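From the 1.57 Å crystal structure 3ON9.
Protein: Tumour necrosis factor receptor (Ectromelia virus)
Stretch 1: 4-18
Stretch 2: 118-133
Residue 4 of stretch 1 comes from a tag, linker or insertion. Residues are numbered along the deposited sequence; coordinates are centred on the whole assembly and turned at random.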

# COMPACT_ATOMS: atom_id res chain seq x y z
N GLY A 4 -10.85 -10.65 18.73
CA GLY A 4 -9.90 -11.22 17.78
C GLY A 4 -9.07 -10.15 17.08
O GLY A 4 -9.46 -8.98 17.04
N SER A 5 -7.93 -10.55 16.53
CA SER A 5 -7.02 -9.60 15.90
C SER A 5 -7.02 -9.80 14.39
O SER A 5 -7.36 -10.86 13.89
N PHE A 6 -6.61 -8.77 13.65
CA PHE A 6 -6.55 -8.91 12.19
C PHE A 6 -5.60 -10.03 11.78
O PHE A 6 -4.60 -10.28 12.46
N ASN A 7 -5.93 -10.72 10.70
CA ASN A 7 -5.04 -11.72 10.12
C ASN A 7 -4.71 -11.40 8.67
O ASN A 7 -4.11 -12.21 7.97
N SER A 8 -5.11 -10.21 8.22
CA SER A 8 -4.94 -9.82 6.83
C SER A 8 -4.56 -8.35 6.74
O SER A 8 -5.18 -7.52 7.38
N ILE A 9 -3.54 -8.04 5.94
CA ILE A 9 -3.20 -6.65 5.65
C ILE A 9 -3.15 -6.47 4.14
O ILE A 9 -2.53 -7.26 3.43
N ASP A 10 -3.81 -5.41 3.68
CA ASP A 10 -3.92 -5.06 2.28
C ASP A 10 -3.39 -3.64 2.17
O ASP A 10 -3.80 -2.77 2.93
N VAL A 11 -2.44 -3.42 1.27
CA VAL A 11 -1.93 -2.09 1.00
C VAL A 11 -2.16 -1.81 -0.47
O VAL A 11 -1.76 -2.59 -1.32
N GLU A 12 -2.84 -0.70 -0.77
CA GLU A 12 -3.12 -0.30 -2.15
C GLU A 12 -2.57 1.08 -2.40
O GLU A 12 -2.72 1.97 -1.56
N ILE A 13 -1.95 1.26 -3.56
CA ILE A 13 -1.44 2.56 -3.96
C ILE A 13 -1.91 2.86 -5.39
O ILE A 13 -1.53 2.16 -6.33
N ASN A 14 -2.74 3.89 -5.55
CA ASN A 14 -3.23 4.25 -6.88
C ASN A 14 -2.63 5.57 -7.30
O ASN A 14 -2.51 6.48 -6.48
N MET A 15 -2.20 5.68 -8.55
CA MET A 15 -1.33 6.78 -8.96
C MET A 15 -1.67 7.31 -10.34
O MET A 15 -2.01 6.55 -11.24
N TYR A 16 -1.57 8.63 -10.51
CA TYR A 16 -1.76 9.25 -11.81
C TYR A 16 -0.95 10.53 -11.87
O TYR A 16 -0.94 11.29 -10.91
N PRO A 17 -0.25 10.78 -12.99
CA PRO A 17 -0.10 9.89 -14.14
C PRO A 17 1.18 9.06 -14.05
O PRO A 17 2.18 9.52 -13.48
N VAL A 18 1.15 7.85 -14.60
CA VAL A 18 2.37 7.08 -14.75
C VAL A 18 2.72 6.96 -16.23
O VAL A 18 1.83 6.98 -17.09
N ASP A 118 6.98 15.59 -6.50
CA ASP A 118 5.65 16.01 -6.91
C ASP A 118 5.27 15.49 -8.29
O ASP A 118 4.53 16.15 -9.03
N CYS A 119 5.76 14.29 -8.63
CA CYS A 119 5.54 13.72 -9.95
C CYS A 119 4.10 13.22 -10.15
O CYS A 119 3.68 12.99 -11.28
N LEU A 120 3.36 13.06 -9.05
CA LEU A 120 1.97 12.60 -9.17
C LEU A 120 0.95 13.71 -8.98
O LEU A 120 1.05 14.49 -8.05
N SER A 121 -0.04 13.75 -9.88
CA SER A 121 -1.17 14.65 -9.71
C SER A 121 -2.22 14.04 -8.78
O SER A 121 -2.95 14.77 -8.12
N ASN A 122 -2.29 12.71 -8.72
CA ASN A 122 -3.18 12.03 -7.79
C ASN A 122 -2.47 10.85 -7.17
O ASN A 122 -1.87 10.05 -7.89
N LEU A 123 -2.54 10.73 -5.85
CA LEU A 123 -1.96 9.60 -5.14
C LEU A 123 -2.94 9.20 -4.06
O LEU A 123 -3.28 10.01 -3.19
N ASP A 124 -3.40 7.95 -4.10
CA ASP A 124 -4.29 7.41 -3.09
C ASP A 124 -3.60 6.22 -2.45
O ASP A 124 -3.03 5.39 -3.15
N VAL A 125 -3.67 6.14 -1.12
CA VAL A 125 -3.16 4.98 -0.41
C VAL A 125 -4.24 4.45 0.53
O VAL A 125 -4.92 5.21 1.21
N TYR A 126 -4.40 3.13 0.54
CA TYR A 126 -5.24 2.47 1.53
C TYR A 126 -4.45 1.40 2.24
O TYR A 126 -3.83 0.55 1.60
N ILE A 127 -4.46 1.45 3.56
CA ILE A 127 -3.88 0.38 4.37
C ILE A 127 -5.03 -0.22 5.15
O ILE A 127 -5.68 0.46 5.95
N VAL A 128 -5.30 -1.50 4.90
CA VAL A 128 -6.53 -2.13 5.37
C VAL A 128 -6.21 -3.36 6.19
O VAL A 128 -5.58 -4.30 5.70
N TYR A 129 -6.63 -3.33 7.45
CA TYR A 129 -6.44 -4.45 8.35
C TYR A 129 -7.78 -5.14 8.54
O TYR A 129 -8.78 -4.50 8.89
N ALA A 130 -7.80 -6.45 8.33
CA ALA A 130 -9.03 -7.22 8.49
C ALA A 130 -8.83 -8.51 9.26
O ALA A 130 -7.86 -9.23 9.05
N ASN A 131 -9.76 -8.79 10.17
CA ASN A 131 -9.91 -10.12 10.73
C ASN A 131 -10.92 -10.84 9.85
O ASN A 131 -12.10 -10.50 9.87
N THR A 132 -10.46 -11.80 9.05
CA THR A 132 -11.36 -12.50 8.14
C THR A 132 -12.47 -13.26 8.86
O THR A 132 -13.45 -13.65 8.24
N ASP A 133 -12.32 -13.45 10.17
CA ASP A 133 -13.37 -14.04 11.00
C ASP A 133 -14.50 -13.05 11.29
O ASP A 133 -15.59 -13.46 11.71

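Side-chain packing between two antiparallel strands, 8-16 and 122-130, whose paired residues place their side chains together on alternating faces of the sheet. Gly 4, from the tag, has no side chain; its carbonyl joins the contact through water 1, which donates to Gly 4 O (2.7 Å) and accepts from Asn 131 ND2 (3.1 Å). Ser 5 (chi1 p) points away and its OG is bonded elsewhere in the structure, so its share of the contact is backbone, with Ser 5 O 3.5 Å from Asn 131 CG. Phe 6 (chi1 p) leaves its backbone sideways and offers a ring face to Tyr 129 (chi1 m). The Tyr 129 edge meets that face with centroids 5.0 Å apart and planes at 61°, and Tyr 129 CB also lies over it; the closest atoms, Phe 6 CZ and Tyr 129 CD1, are 3.7 Å apart. Asn 7 (chi1 p) starts sideways, but its amide swings in and is used at both ends: Thr 132 N donates to Asn 7 OD1 (2.9 Å) and Asn 7 ND2 donates to Thr 132 OG1 (3.0 Å), tying down the loop just beyond the second strand.

From here the two faces alternate. Ser 8 (t) lies beside Ala 130, Ser 8 CB to Ala 130 CB 4.3 Å, and water 2 links Ser 8 OG (2.8 Å) to Val 128 O (3.0 Å). On the other face, Ile 9 (m, t) rests on Tyr 129, Ile 9 CG1 to Tyr 129 CD1 4.2 Å. Asp 10 (chi1 t) sets OD2 3.6 Å from Val 128 CG2, and the same oxygen is 2.5 Å from Glu 12 OE2, so close that one of the acids probably holds a proton. Val 11 (t) returns to the buried apolar face, with Val 11 CG2 4.4 Å from Ile 127 CG2. Glu 12 (m, t, chi3 61°) lays its CB 4.0 Å from CD2 of Tyr 126, at the ring edge; the Tyr 126 side chain (chi1 m) extends along the first strand as far as Asn 14. Ile 13 (chi1 m, chi2 93°, between wells) fits CG2 tightly against Leu 123 CD1 (3.6 Å) and more loosely against Val 125 CG2 (4.2 Å). Asn 14 (chi1 m) brings its amide to the edge of the Tyr 126 ring, while its paired residue Asp 124 has both carboxylate oxygens bonded elsewhere.

Met 15 (m, t, m) packs against Leu 120 and Leu 123, its closest atom to each being CG, 3.8 Å from Leu 120 CD1 and 3.9 Å from Leu 123 CD1; Met 15 SD is also 4.0 Å from Leu 120 CD1, and the end of the chain leads away. Tyr 16 (chi1 t) has Ser 121 OG at its ring edge, 3.5 Å from Tyr 16 CD2. That hydroxyl lies within reach of both Tyr 16 O (3.1 Å) and Asn 122 OD1 (2.7 Å). Pro 17, after a cis peptide bond, sets CD 3.7 Å from Ser 121 OG. Water 3 closes this end, donating to Pro 17 O (2.7 Å) and Cys 119 O (2.8 Å).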

# COMPACT_ATOMS: atom_id res chain seq x y z
CB SER A 5 -5.61 -9.74 16.47
OG SER A 5 -5.04 -11.01 16.19
CB PHE A 6 -6.19 -7.57 11.52
CG PHE A 6 -4.80 -7.05 11.86
CD1 PHE A 6 -3.69 -7.46 11.13
CD2 PHE A 6 -4.63 -6.11 12.86
CE1 PHE A 6 -2.42 -6.96 11.42
CE2 PHE A 6 -3.37 -5.61 13.16
CZ PHE A 6 -2.26 -6.03 12.43
CB ASN A 7 -5.63 -13.14 10.22
CG ASN A 7 -7.03 -13.25 9.65
OD1 ASN A 7 -7.59 -12.28 9.17
ND2 ASN A 7 -7.60 -14.45 9.69
CB SER A 8 -6.26 -10.02 6.08
OG SER A 8 -6.19 -9.52 4.75
CB ILE A 9 -1.83 -6.20 6.23
CG1 ILE A 9 -1.67 -6.63 7.69
CG2 ILE A 9 -1.69 -4.68 6.15
CD1 ILE A 9 -0.30 -6.27 8.29
CB ASP A 10 -5.39 -5.16 1.85
CG ASP A 10 -5.71 -4.34 0.61
OD1 ASP A 10 -5.53 -4.87 -0.50
OD2 ASP A 10 -6.17 -3.19 0.77
CB VAL A 11 -0.43 -1.99 1.35
CG1 VAL A 11 0.10 -0.60 1.01
CG2 VAL A 11 -0.20 -2.29 2.83
CB GLU A 12 -4.62 -0.26 -2.41
CG GLU A 12 -5.34 -1.56 -2.18
CD GLU A 12 -6.83 -1.35 -1.99
OE1 GLU A 12 -7.50 -0.84 -2.92
OE2 GLU A 12 -7.34 -1.69 -0.90
CB ILE A 13 0.11 2.62 -3.89
CG1 ILE A 13 0.65 2.10 -2.54
CG2 ILE A 13 0.60 4.04 -4.13
CD1 ILE A 13 1.01 0.60 -2.52
CB ASN A 14 -4.77 4.29 -6.88
CG ASN A 14 -5.36 2.94 -6.52
OD1 ASN A 14 -4.78 1.90 -6.83
ND2 ASN A 14 -6.50 2.95 -5.83
CB MET A 15 0.14 6.32 -8.96
CG MET A 15 0.61 5.79 -7.61
SD MET A 15 2.33 5.26 -7.64
CE MET A 15 2.19 3.73 -8.57
CB TYR A 16 -3.24 9.57 -12.03
CG TYR A 16 -3.55 10.01 -13.44
CD1 TYR A 16 -3.96 9.08 -14.39
CD2 TYR A 16 -3.38 11.32 -13.83
CE1 TYR A 16 -4.22 9.47 -15.69
CE2 TYR A 16 -3.64 11.72 -15.13
CZ TYR A 16 -4.06 10.79 -16.05
OH TYR A 16 -4.32 11.18 -17.34
CB PRO A 17 0.08 10.87 -15.31
CG PRO A 17 0.66 12.13 -14.67
CD PRO A 17 0.48 12.05 -13.17
CB VAL A 18 2.31 5.67 -14.09
CG1 VAL A 18 2.09 5.81 -12.58
CG2 VAL A 18 1.23 4.80 -14.72
CB ASP A 118 5.55 17.54 -6.86
CG ASP A 118 6.59 18.21 -7.74
OD1 ASP A 118 7.39 17.51 -8.40
OD2 ASP A 118 6.62 19.46 -7.77
CB CYS A 119 6.54 12.59 -10.24
SG CYS A 119 6.40 11.12 -9.17
CB LEU A 120 1.68 11.48 -8.17
CG LEU A 120 2.52 10.21 -8.33
CD1 LEU A 120 2.15 9.21 -7.23
CD2 LEU A 120 2.32 9.59 -9.70
CB SER A 121 -1.79 15.00 -11.07
OG SER A 121 -2.41 13.88 -11.66
CB ASN A 122 -4.45 11.49 -8.48
CG ASN A 122 -5.16 12.53 -9.33
OD1 ASN A 122 -4.65 12.98 -10.35
ND2 ASN A 122 -6.39 12.88 -8.92
CB LEU A 123 -0.62 10.00 -4.51
CG LEU A 123 0.02 9.02 -3.52
CD1 LEU A 123 0.22 7.63 -4.16
CD2 LEU A 123 1.35 9.56 -2.99
CB ASP A 124 -5.61 6.92 -3.71
CG ASP A 124 -6.35 8.00 -4.48
OD1 ASP A 124 -6.48 9.12 -3.97
OD2 ASP A 124 -6.81 7.69 -5.59
CB VAL A 125 -1.91 5.37 0.41
CG1 VAL A 125 -1.47 4.20 1.28
CG2 VAL A 125 -0.81 5.77 -0.55
CB TYR A 126 -6.48 1.84 0.88
CG TYR A 126 -7.24 2.76 -0.04
CD1 TYR A 126 -8.26 3.59 0.45
CD2 TYR A 126 -6.95 2.81 -1.39
CE1 TYR A 126 -8.96 4.44 -0.41
CE2 TYR A 126 -7.64 3.66 -2.25
CZ TYR A 126 -8.63 4.46 -1.76
OH TYR A 126 -9.31 5.28 -2.65
CB ILE A 127 -2.82 0.93 5.33
CG1 ILE A 127 -1.72 1.61 4.52
CG2 ILE A 127 -2.24 -0.23 6.18
CD1 ILE A 127 -0.74 2.40 5.35
CB VAL A 128 -7.42 -2.51 4.18
CG1 VAL A 128 -8.72 -3.15 4.67
CG2 VAL A 128 -7.72 -1.27 3.34
CB TYR A 129 -5.94 -3.96 9.69
CG TYR A 129 -4.72 -3.07 9.66
CD1 TYR A 129 -3.46 -3.59 9.91
CD2 TYR A 129 -4.83 -1.70 9.39
CE1 TYR A 129 -2.35 -2.78 9.90
CE2 TYR A 129 -3.71 -0.88 9.39
CZ TYR A 129 -2.47 -1.44 9.65
OH TYR A 129 -1.35 -0.65 9.67
CB ALA A 130 -9.64 -7.53 7.12
CB ASN A 131 -10.46 -10.03 12.16
CG ASN A 131 -10.61 -11.38 12.81
OD1 ASN A 131 -10.43 -12.42 12.16
ND2 ASN A 131 -10.95 -11.39 14.09
CB THR A 132 -10.61 -13.45 7.18
OG1 THR A 132 -10.01 -14.52 7.92
CG2 THR A 132 -9.53 -12.68 6.41
CB ASP A 133 -12.81 -14.52 12.34
CG ASP A 133 -11.91 -15.74 12.21
OD1 ASP A 133 -11.98 -16.44 11.18
OD2 ASP A 133 -11.14 -15.99 13.16
O HOH W 1 -11.70 -8.80 15.59
O HOH W 2 -6.82 -6.80 4.57
O HOH W 3 4.36 11.19 -13.35